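Local coordinates for membrane-associated protein VP24 (PDB 4OR8) that may act as a minor matrix protein in nucleocapsid assembly and virion budding of Marburg virus, at residues B[112-117]-B[200-205]; B[43-46]-B[51-54]. All coordinates share one frame; numbering follows the deposited sequence. Where two conformers were deposited one is given.

Interaction 1 of 2, residues B[112-117]-B[200-205]; sequences LGVALK and QQIIIT
Val114 of helix 104-115 packs its two methyl groups on Ile202 and Ile204. The side chain leaves the backbone in the direction of the strand and divides at CB. Val114 CG2, beside the backbone N, meets Ile202 CD1 at 3.9 Å and Ile202 CG2 at 4.0 Å, touching both branches of that isoleucine. The two side chains run in opposing directions and overlap along their flanks. Val114 CG1 lies anti to the backbone N (chi1 171°) and faces the terminal CD1 of Ile204 at a looser 4.5 Å. Ile202 and Ile204 are alternate residues of strand 201-206 and so present their side chains on the same face of the mixed sheet, against which helix 104-115 packs in this alpha/beta protein of pyramidal fold. The strand lies between 192-196 and 210-221, with Ile202 and Ile204 hydrogen-bonded through their backbones to Ile195 and Ile193. The contact is wholly apolar and buried. Phe174 of helix 161-178 adds an aromatic neighbour to Val114, while Val215 of strand 210-221 touches Ile202.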
loop_
_atom_site.group_PDB
_atom_site.type_symbol
_atom_site.label_atom_id
_atom_site.label_comp_id
_atom_site.label_asym_id
_atom_site.label_seq_id
_atom_site.Cartn_x
_atom_site.Cartn_y
_atom_site.Cartn_z
ATOM N N LEU B 112 3.596 14.181 -8.753
ATOM C CA LEU B 112 2.641 15.246 -9.030
ATOM C C LEU B 112 3.040 16.046 -10.264
ATOM O O LEU B 112 2.184 16.457 -11.049
ATOM C CB LEU B 112 2.485 16.167 -7.820
ATOM C CG LEU B 112 1.479 15.689 -6.775
ATOM C CD1 LEU B 112 1.439 16.632 -5.590
ATOM C CD2 LEU B 112 0.105 15.574 -7.402
ATOM N N GLY B 113 4.339 16.262 -10.436
ATOM C CA GLY B 113 4.841 16.974 -11.597
ATOM C C GLY B 113 4.462 16.260 -12.881
ATOM O O GLY B 113 4.096 16.888 -13.873
ATOM N N VAL B 114 4.547 14.936 -12.852
ATOM C CA VAL B 114 4.152 14.110 -13.984
ATOM C C VAL B 114 2.651 14.217 -14.258
ATOM O O VAL B 114 2.230 14.348 -15.408
ATOM C CB VAL B 114 4.542 12.633 -13.750
ATOM C CG1 VAL B 114 3.940 11.732 -14.819
ATOM C CG2 VAL B 114 6.050 12.490 -13.719
ATOM N N ALA B 115 1.855 14.168 -13.192
ATOM C CA ALA B 115 0.396 14.211 -13.295
ATOM C C ALA B 115 -0.082 15.497 -13.958
ATOM O O ALA B 115 -1.026 15.487 -14.747
ATOM C CB ALA B 115 -0.232 14.069 -11.926
ATOM N N LEU B 116 0.576 16.606 -13.640
ATOM C CA LEU B 116 0.226 17.892 -14.238
ATOM C C LEU B 116 0.444 17.922 -15.749
ATOM O O LEU B 116 -0.084 18.799 -16.436
ATOM C CB LEU B 116 1.011 19.032 -13.583
ATOM C CG LEU B 116 0.383 19.781 -12.406
ATOM C CD1 LEU B 116 -0.060 18.830 -11.313
ATOM C CD2 LEU B 116 1.372 20.795 -11.858
ATOM N N LYS B 117 1.225 16.980 -16.269
ATOM C CA LYS B 117 1.472 16.942 -17.708
ATOM C C LYS B 117 0.632 15.871 -18.396
ATOM O O LYS B 117 0.830 15.605 -19.577
ATOM C CB LYS B 117 2.960 16.746 -18.033
ATOM C CG LYS B 117 3.872 17.844 -17.495
ATOM C CD LYS B 117 3.486 19.223 -18.019
ATOM C CE LYS B 117 3.718 19.326 -19.521
ATOM N NZ LYS B 117 3.301 20.653 -20.059
ATOM N N GLN B 200 14.744 14.936 -18.382
ATOM C CA GLN B 200 14.995 13.855 -17.435
ATOM C C GLN B 200 13.968 12.729 -17.512
ATOM O O GLN B 200 12.765 12.952 -17.360
ATOM C CB GLN B 200 15.136 14.386 -16.003
ATOM C CG GLN B 200 13.988 15.243 -15.500
ATOM C CD GLN B 200 14.305 15.874 -14.157
ATOM O OE1 GLN B 200 15.265 16.633 -14.029
ATOM N NE2 GLN B 200 13.512 15.548 -13.145
ATOM N N GLN B 201 14.461 11.517 -17.752
ATOM C CA GLN B 201 13.602 10.351 -17.906
ATOM C C GLN B 201 13.007 9.915 -16.571
ATOM O O GLN B 201 13.733 9.569 -15.642
ATOM C CB GLN B 201 14.383 9.194 -18.525
ATOM C CG GLN B 201 13.497 8.091 -19.072
ATOM C CD GLN B 201 14.277 6.854 -19.466
ATOM O OE1 GLN B 201 15.174 6.414 -18.743
ATOM N NE2 GLN B 201 13.940 6.285 -20.618
ATOM N N ILE B 202 11.682 9.924 -16.486
ATOM C CA ILE B 202 10.993 9.541 -15.260
ATOM C C ILE B 202 10.229 8.233 -15.444
ATOM O O ILE B 202 9.481 8.075 -16.406
ATOM C CB ILE B 202 10.023 10.643 -14.802
ATOM C CG1 ILE B 202 10.766 11.970 -14.646
ATOM C CG2 ILE B 202 9.338 10.251 -13.501
ATOM C CD1 ILE B 202 9.877 13.122 -14.241
ATOM N N ILE B 203 10.425 7.299 -14.516
ATOM C CA ILE B 203 9.759 6.003 -14.574
ATOM C C ILE B 203 9.056 5.651 -13.264
ATOM O O ILE B 203 9.681 5.590 -12.207
ATOM C CB ILE B 203 10.747 4.878 -14.928
ATOM C CG1 ILE B 203 11.217 5.021 -16.377
ATOM C CG2 ILE B 203 10.098 3.520 -14.725
ATOM C CD1 ILE B 203 12.692 5.305 -16.526
ATOM N N ILE B 204 7.751 5.412 -13.347
ATOM C CA ILE B 204 6.961 5.028 -12.182
ATOM C C ILE B 204 6.517 3.572 -12.279
ATOM O O ILE B 204 5.796 3.196 -13.198
ATOM C CB ILE B 204 5.719 5.917 -12.038
ATOM C CG1 ILE B 204 6.135 7.385 -11.938
ATOM C CG2 ILE B 204 4.894 5.499 -10.828
ATOM C CD1 ILE B 204 4.982 8.351 -12.062
ATOM N N THR B 205 6.945 2.761 -11.321
ATOM C CA THR B 205 6.647 1.335 -11.336
ATOM C C THR B 205 5.873 0.914 -10.088
ATOM O O THR B 205 6.222 1.297 -8.968
ATOM C CB THR B 205 7.940 0.508 -11.424
ATOM O OG1 THR B 205 8.677 0.897 -12.589
ATOM C CG2 THR B 205 7.630 -0.975 -11.497
#

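Interaction 2 of 2, residues B[43-46]-B[51-54]; sequences WIKE and GWTV
An antiparallel beta pairing within a hairpin joins 43-46 to 51-54, with side chains meeting on both faces and with the ring of Trp43, just before strand 44-48, lying against Val54. Glu46 and Thr53 form the hydrogen-bonded pair. Thr53 N donates to Glu46 O at 2.7 Å with an N-H...O angle of 167°, and Glu46 N returns a more bent bond (144°) to Thr53 O. In each, the donor is tilted from the acceptor's carbonyl plane. Lys45 and Val54 are the adjacent non-hydrogen-bonded pair. Strand 51-56 is the middle member of a three-stranded antiparallel meander, with 44-48 along one edge and 59-64 along the other, where Trp52 and Val54 form backbone hydrogen bonds with Ile63 and Phe61. The two methyls of Val54 have separate tasks. CG1, anti to the backbone N, stands over the six-membered ring of Trp43, 3.4 Å from its centroid and 8° off the normal, a CH-pi contact. Val54 CG2 lies 3.7 Å from Lys45 CG, on the aliphatic part of the lysine. Farther along, Lys45 CD comes obliquely to Trp52 CD1 at 4.2 Å, the lysine chain and the indole running alongside in a common direction. On the face of Glu46 and Thr53, Glu46 CG and Thr53 CB stand 4.2 Å apart. Arg109 makes a cation-pi contact with Trp43, and Phe105 meets Trp52 edge-to-face.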
loop_
_atom_site.group_PDB
_atom_site.type_symbol
_atom_site.label_atom_id
_atom_site.label_comp_id
_atom_site.label_asym_id
_atom_site.label_seq_id
_atom_site.Cartn_x
_atom_site.Cartn_y
_atom_site.Cartn_z
ATOM N N TRP B 43 3.652 24.389 -1.639
ATOM C CA TRP B 43 3.984 23.012 -1.297
ATOM C C TRP B 43 4.281 22.937 0.197
ATOM O O TRP B 43 5.430 23.070 0.621
ATOM C CB TRP B 43 5.185 22.533 -2.109
ATOM C CG TRP B 43 5.586 21.116 -1.830
ATOM C CD1 TRP B 43 6.612 20.697 -1.035
ATOM C CD2 TRP B 43 4.970 19.931 -2.349
ATOM N NE1 TRP B 43 6.675 19.324 -1.027
ATOM C CE2 TRP B 43 5.678 18.829 -1.826
ATOM C CE3 TRP B 43 3.891 19.693 -3.204
ATOM C CZ2 TRP B 43 5.342 17.511 -2.129
ATOM C CZ3 TRP B 43 3.557 18.384 -3.503
ATOM C CH2 TRP B 43 4.279 17.309 -2.967
ATOM N N ILE B 44 3.234 22.728 0.990
ATOM C CA ILE B 44 3.347 22.797 2.443
ATOM C C ILE B 44 3.613 21.440 3.086
ATOM O O ILE B 44 2.681 20.692 3.379
ATOM C CB ILE B 44 2.072 23.393 3.079
ATOM C CG1 ILE B 44 1.607 24.628 2.303
ATOM C CG2 ILE B 44 2.319 23.730 4.541
ATOM C CD1 ILE B 44 2.593 25.776 2.331
ATOM N N LYS B 45 4.884 21.131 3.312
ATOM C CA LYS B 45 5.256 19.903 3.999
ATOM C C LYS B 45 5.422 20.164 5.491
ATOM O O LYS B 45 6.021 21.159 5.891
ATOM C CB LYS B 45 6.559 19.333 3.438
ATOM C CG LYS B 45 6.868 17.931 3.935
ATOM C CD LYS B 45 8.355 17.621 3.887
ATOM C CE LYS B 45 9.109 18.389 4.959
ATOM N NZ LYS B 45 10.565 18.085 4.941
ATOM N N GLU B 46 4.891 19.265 6.309
ATOM C CA GLU B 46 5.019 19.383 7.753
ATOM C C GLU B 46 4.931 18.014 8.415
ATOM O O GLU B 46 4.060 17.211 8.077
ATOM C CB GLU B 46 3.954 20.323 8.318
ATOM C CG GLU B 46 2.557 20.087 7.766
ATOM C CD GLU B 46 1.520 20.986 8.414
ATOM O OE1 GLU B 46 1.784 21.492 9.525
ATOM O OE2 GLU B 46 0.444 21.190 7.812
ATOM N N GLY B 51 4.863 10.221 9.962
ATOM C CA GLY B 51 5.512 10.778 8.789
ATOM C C GLY B 51 5.258 12.255 8.562
ATOM O O GLY B 51 5.535 13.084 9.426
ATOM N N TRP B 52 4.730 12.587 7.388
ATOM C CA TRP B 52 4.527 13.984 7.020
ATOM C C TRP B 52 3.145 14.252 6.449
ATOM O O TRP B 52 2.433 13.340 6.034
ATOM C CB TRP B 52 5.563 14.424 5.984
ATOM C CG TRP B 52 6.972 14.106 6.348
ATOM C CD1 TRP B 52 7.843 14.905 7.025
ATOM C CD2 TRP B 52 7.681 12.900 6.047
ATOM N NE1 TRP B 52 9.053 14.272 7.165
ATOM C CE2 TRP B 52 8.979 13.039 6.574
ATOM C CE3 TRP B 52 7.343 11.718 5.383
ATOM C CZ2 TRP B 52 9.942 12.038 6.458
ATOM C CZ3 TRP B 52 8.299 10.725 5.268
ATOM C CH2 TRP B 52 9.584 10.893 5.802
ATOM N N THR B 53 2.779 15.524 6.429
ATOM C CA THR B 53 1.601 15.965 5.708
ATOM C C THR B 53 2.020 17.001 4.678
ATOM O O THR B 53 2.737 17.952 4.991
ATOM C CB THR B 53 0.544 16.562 6.646
ATOM O OG1 THR B 53 -0.111 15.502 7.356
ATOM C CG2 THR B 53 -0.495 17.339 5.856
ATOM N N VAL B 54 1.591 16.800 3.439
ATOM C CA VAL B 54 1.837 17.784 2.404
ATOM C C VAL B 54 0.524 18.293 1.840
ATOM O O VAL B 54 -0.313 17.515 1.379
ATOM C CB VAL B 54 2.703 17.228 1.273
ATOM C CG1 VAL B 54 2.894 18.284 0.207
ATOM C CG2 VAL B 54 4.044 16.770 1.820
#

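Overall arrangement
Interactions 1 and 2 lie with their centres about 20 Å apart and are connected through helix 104-115. That helix supplies Phe105, Arg109 and Leu112 to the hairpin of interaction 2, while Val114 of the same helix turns to the five-stranded sheet in interaction 1. The two contacts also touch directly: Leu112 CD1 lies 3.5 Å from Trp43 CZ3, although Leu112 was modelled in two conformations and this approach is tentative. Interaction 1 is the deeper, centred about 7 Å from the centre of the chain, against about 14 Å for interaction 2. Along the chain they follow in series, the hairpin closing before the helix–sheet contact begins.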